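Local coordinates for LRA-12 (Uncultured bacterium, PDB 5AEB), which is a class B3 di-zinc metallo-beta-lactamase and carbapenemase that hydrolyses beta-lactam antibiotics, at residues A184-I189 with D255-K260; L61-N66 with A94-I99. All coordinates share one frame; numbering follows the deposited sequence.

How the contacts relate
From the N terminus, contact 2 comes first: helix 60-69 follows strand 48-52, strand 77-81 and the zinc-binding stretch from Gln-84 to His-89 lie next, and helix 93-100 then comes back beside helix 60-69, closing a loop with 27 residues between its segments. Contact 1 opens only afterwards, so the two are in series and neither nest nor cross. It begins where strand 178-184 ends and closes on helix 251-267; 65 residues separate its two segments. Contact 2 thus joins two helices associated with the seven-stranded sheet, contact 1 a loop of the five-stranded half to the C-terminal helix. Their centres lie about 29 Å apart on opposite sides of the chain's centre.

Contact 1. Residues A184-I189 with D255-K260; sequences ANMPTI and DESLDK
Bends at chi2 (-48°) and chi3 (-79°) curl the Met-186 side chain so that its methyl CE reaches helix 251-267, where Ser-257, with OG trans to its own backbone N (chi1 175°), holds the hydroxyl out to meet it. Met-186 CE lies 3.3 Å from Ser-257 OG, a methyl-to-oxygen approach with no hydrogen bond across the contact. Met-186 CE is also 3.8 Å from Leu-258 CD2, and the two side chains cross at about a right angle. Leu-258 CD2 is shared: Pro-187 CD also lies 3.8 Å from Leu-258 CD2, with CG slightly farther, so one leucine methyl touches both loop residues. In the alpha-beta/beta-alpha fold of metallo-beta-lactamases, this joins the loop leaving strand 178-184 to the long C-terminal helix. Pro-187 is the centre of an inverse gamma turn, whose Thr-188 N to Met-186 O bond measures 2.8 Å. Leu-261, one helical turn beyond Ser-257, also touches Met-186 and Pro-187, while Trp-223 and Ala-225 pack on Met-186. The loop runs near the zinc site: the Pro-187 side chain is about 6 Å from that of the zinc ligand His-161.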
# COMPACT_ATOMS: atom_id res chain seq x y z
N ALA A 184 -0.51 -4.39 4.90
CA ALA A 184 0.87 -4.24 5.38
C ALA A 184 1.77 -3.74 4.29
O ALA A 184 1.69 -4.18 3.11
CB ALA A 184 1.42 -5.56 5.93
N ASN A 185 2.66 -2.83 4.67
CA ASN A 185 3.78 -2.59 3.79
C ASN A 185 4.98 -3.43 4.26
O ASN A 185 5.60 -3.11 5.26
CB ASN A 185 4.15 -1.13 3.70
CG ASN A 185 5.01 -0.87 2.49
OD1 ASN A 185 6.24 -0.78 2.60
ND2 ASN A 185 4.38 -0.91 1.31
N MET A 186 5.30 -4.50 3.54
CA MET A 186 6.40 -5.41 3.95
C MET A 186 7.76 -4.66 3.90
O MET A 186 8.01 -3.92 2.94
CB MET A 186 6.44 -6.68 3.07
CG MET A 186 5.09 -7.43 3.02
SD MET A 186 4.38 -7.66 4.65
CE MET A 186 5.33 -9.05 5.26
N PRO A 187 8.62 -4.83 4.92
CA PRO A 187 9.91 -4.11 4.98
C PRO A 187 10.96 -4.73 4.07
O PRO A 187 11.94 -5.29 4.54
CB PRO A 187 10.31 -4.24 6.45
CG PRO A 187 9.71 -5.56 6.86
CD PRO A 187 8.40 -5.65 6.14
N THR A 188 10.74 -4.66 2.77
CA THR A 188 11.72 -5.10 1.84
C THR A 188 12.78 -4.00 1.74
O THR A 188 12.51 -2.84 2.08
CB THR A 188 11.06 -5.38 0.47
OG1 THR A 188 10.41 -4.19 0.01
CG2 THR A 188 10.01 -6.55 0.60
N ILE A 189 13.98 -4.39 1.34
CA ILE A 189 15.10 -3.47 1.17
C ILE A 189 15.32 -3.20 -0.30
O ILE A 189 15.42 -4.12 -1.14
CB ILE A 189 16.38 -4.02 1.83
CG1 ILE A 189 16.16 -4.18 3.34
CG2 ILE A 189 17.59 -3.14 1.49
CD1 ILE A 189 17.24 -4.99 4.01
N ASP A 255 4.54 -14.50 8.95
CA ASP A 255 5.74 -14.84 9.69
C ASP A 255 6.89 -15.32 8.80
O ASP A 255 8.02 -14.91 9.02
CB ASP A 255 5.43 -15.86 10.81
CG ASP A 255 4.61 -15.26 11.98
OD1 ASP A 255 4.76 -14.05 12.32
OD2 ASP A 255 3.83 -16.03 12.60
N GLU A 256 6.62 -16.17 7.80
CA GLU A 256 7.68 -16.65 6.89
C GLU A 256 8.29 -15.45 6.16
O GLU A 256 9.51 -15.34 6.00
CB GLU A 256 7.17 -17.66 5.85
CG GLU A 256 7.17 -19.12 6.28
CD GLU A 256 6.34 -20.03 5.36
OE1 GLU A 256 5.91 -19.59 4.27
OE2 GLU A 256 6.10 -21.20 5.73
N SER A 257 7.42 -14.55 5.72
CA SER A 257 7.84 -13.39 4.98
C SER A 257 8.70 -12.46 5.86
O SER A 257 9.75 -11.97 5.42
CB SER A 257 6.61 -12.69 4.41
OG SER A 257 6.97 -11.50 3.79
N LEU A 258 8.30 -12.24 7.11
CA LEU A 258 9.08 -11.36 7.97
C LEU A 258 10.43 -11.97 8.37
O LEU A 258 11.42 -11.25 8.57
CB LEU A 258 8.29 -10.92 9.21
CG LEU A 258 7.12 -9.96 9.00
CD1 LEU A 258 6.44 -9.72 10.34
CD2 LEU A 258 7.53 -8.63 8.36
N ASP A 259 10.46 -13.30 8.53
CA ASP A 259 11.68 -14.05 8.76
C ASP A 259 12.68 -13.76 7.64
O ASP A 259 13.79 -13.31 7.90
CB ASP A 259 11.35 -15.54 8.79
CG ASP A 259 12.36 -16.35 9.56
OD1 ASP A 259 13.40 -15.80 10.00
OD2 ASP A 259 12.12 -17.55 9.72
N LYS A 260 12.26 -14.01 6.39
CA LYS A 260 13.06 -13.70 5.20
C LYS A 260 13.53 -12.24 5.17
O LYS A 260 14.69 -11.96 4.92
CB LYS A 260 12.27 -14.00 3.95
CG LYS A 260 12.31 -15.48 3.58
CD LYS A 260 10.99 -15.98 2.99
CE LYS A 260 10.71 -15.38 1.61
NZ LYS A 260 9.25 -15.23 1.32

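Contact 2. Residues L61-N66 with A94-I99; sequences LQIKNN and AEIKKI
Two helices of the metallo-beta-lactamase alpha-beta/beta-alpha fold, 60-69 and 93-100, meet here within the part of the chain that builds the seven-stranded sheet. Ile-63 and Ile-96 make the buried half of the contact, each with its CB directed at the other helix. Ile-96 CD1 comes end-on against the flank of the Ile-63 terminal methyl, 3.8 Å from Ile-63 CD1 to Ile-96 CD1, and the branch methyl Ile-63 CG2 adds a looser touch to the same Ile-96 CD1 at 4.1 Å. The side chains cross at about a right angle, so the Ile-96 terminal methyl sits against both methyls of Ile-63. In Ile-63, chi1 (-68°) leans CG1 slightly away from Ile-96, and the extended chi2 (153°) turns CD1 back to meet it. Ile-96 also packs on Leu-80 of strand 77-81, tying this pair to the sheet beneath. The Ile-63 side chain is about 14 Å from a bound zinc ion.

On its more exposed side the contact becomes polar. Successive bends fold the Lys-64 chain, placing its ammonium NZ 3.8 Å from the terminal methyl CD1 of the exposed Ile-99, the two side chains again crossing at about a right angle. Lys-64 NZ and Glu-95 OE2 carry opposite charges but stand 5.1 Å apart, too far for a direct salt bridge. A water lies between them. Its separation from Glu-95 OE2 is too short to be trusted, which leaves that side of the bridge doubtful, but it accepts a hydrogen bond from Lys-64 NZ, 2.8 Å from NZ to the water oxygen.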
# COMPACT_ATOMS: atom_id res chain seq x y z
N LEU A 61 -6.97 4.26 -15.53
CA LEU A 61 -8.09 3.64 -16.27
C LEU A 61 -8.62 2.35 -15.61
O LEU A 61 -9.82 2.22 -15.37
CB LEU A 61 -7.73 3.39 -17.74
CG LEU A 61 -8.71 2.63 -18.66
CD1 LEU A 61 -10.12 3.26 -18.66
CD2 LEU A 61 -8.13 2.54 -20.08
N GLN A 62 -7.72 1.40 -15.32
CA GLN A 62 -8.09 0.13 -14.72
C GLN A 62 -8.77 0.33 -13.38
O GLN A 62 -9.72 -0.35 -13.08
CB GLN A 62 -6.85 -0.73 -14.46
CG GLN A 62 -6.34 -1.51 -15.64
CD GLN A 62 -5.03 -2.17 -15.26
OE1 GLN A 62 -4.98 -3.01 -14.36
NE2 GLN A 62 -3.94 -1.75 -15.92
N ILE A 63 -8.20 1.20 -12.55
CA ILE A 63 -8.74 1.50 -11.23
C ILE A 63 -10.19 2.02 -11.29
O ILE A 63 -11.08 1.46 -10.63
CB ILE A 63 -7.81 2.47 -10.45
CG1 ILE A 63 -6.51 1.75 -10.11
CG2 ILE A 63 -8.50 2.98 -9.17
CD1 ILE A 63 -5.32 2.68 -9.95
N LYS A 64 -10.43 3.03 -12.13
CA LYS A 64 -11.77 3.57 -12.34
C LYS A 64 -12.71 2.45 -12.82
O LYS A 64 -13.83 2.35 -12.32
CB LYS A 64 -11.80 4.73 -13.36
CG LYS A 64 -10.72 5.80 -13.17
CD LYS A 64 -11.18 7.25 -13.40
CE LYS A 64 -11.80 7.56 -14.75
NZ LYS A 64 -10.90 8.38 -15.61
N ASN A 65 -12.23 1.62 -13.75
CA ASN A 65 -13.03 0.52 -14.31
C ASN A 65 -13.36 -0.52 -13.25
O ASN A 65 -14.50 -0.99 -13.18
CB ASN A 65 -12.31 -0.17 -15.46
CG ASN A 65 -12.33 0.64 -16.74
OD1 ASN A 65 -13.13 1.58 -16.90
ND2 ASN A 65 -11.44 0.29 -17.67
N ASN A 66 -12.33 -0.90 -12.47
CA ASN A 66 -12.49 -1.88 -11.40
C ASN A 66 -13.52 -1.45 -10.37
O ASN A 66 -14.36 -2.25 -9.96
CB ASN A 66 -11.15 -2.18 -10.71
CG ASN A 66 -10.18 -2.90 -11.61
OD1 ASN A 66 -10.57 -3.44 -12.65
ND2 ASN A 66 -8.90 -2.92 -11.23
N ALA A 94 -1.88 11.35 -8.33
CA ALA A 94 -2.20 12.73 -8.71
C ALA A 94 -3.45 12.79 -9.59
O ALA A 94 -4.34 13.61 -9.36
CB ALA A 94 -1.03 13.41 -9.39
N GLU A 95 -3.54 11.89 -10.57
CA GLU A 95 -4.67 11.85 -11.48
C GLU A 95 -5.97 11.46 -10.78
O GLU A 95 -7.04 12.06 -11.03
CB GLU A 95 -4.37 10.89 -12.59
CG GLU A 95 -5.56 10.62 -13.49
CD GLU A 95 -5.16 9.98 -14.81
OE1 GLU A 95 -3.95 9.65 -15.00
OE2 GLU A 95 -6.06 9.82 -15.68
N ILE A 96 -5.90 10.46 -9.90
CA ILE A 96 -7.09 10.02 -9.20
C ILE A 96 -7.54 11.10 -8.22
O ILE A 96 -8.74 11.32 -8.04
CB ILE A 96 -6.91 8.62 -8.57
CG1 ILE A 96 -7.09 7.59 -9.68
CG2 ILE A 96 -7.94 8.33 -7.48
CD1 ILE A 96 -6.22 6.38 -9.47
N LYS A 97 -6.59 11.81 -7.65
CA LYS A 97 -6.95 12.85 -6.73
C LYS A 97 -7.60 13.99 -7.48
O LYS A 97 -8.55 14.63 -6.98
CB LYS A 97 -5.73 13.35 -5.95
CG LYS A 97 -6.12 14.29 -4.83
CD LYS A 97 -4.91 14.95 -4.19
CE LYS A 97 -5.38 15.93 -3.15
NZ LYS A 97 -4.36 16.99 -2.98
N LYS A 98 -7.07 14.28 -8.68
CA LYS A 98 -7.62 15.37 -9.48
C LYS A 98 -9.07 15.12 -9.80
O LYS A 98 -9.91 16.00 -9.62
CB LYS A 98 -6.82 15.57 -10.77
CG LYS A 98 -5.65 16.49 -10.53
CD LYS A 98 -4.68 16.26 -11.69
CE LYS A 98 -3.69 17.36 -11.76
NZ LYS A 98 -4.37 18.39 -12.55
N ILE A 99 -9.34 13.91 -10.27
CA ILE A 99 -10.66 13.52 -10.77
C ILE A 99 -11.69 13.36 -9.64
O ILE A 99 -12.82 13.79 -9.77
CB ILE A 99 -10.58 12.19 -11.58
CG1 ILE A 99 -9.83 12.43 -12.89
CG2 ILE A 99 -11.98 11.64 -11.85
CD1 ILE A 99 -9.32 11.17 -13.56
O HOH W 1 -8.15 8.57 -15.90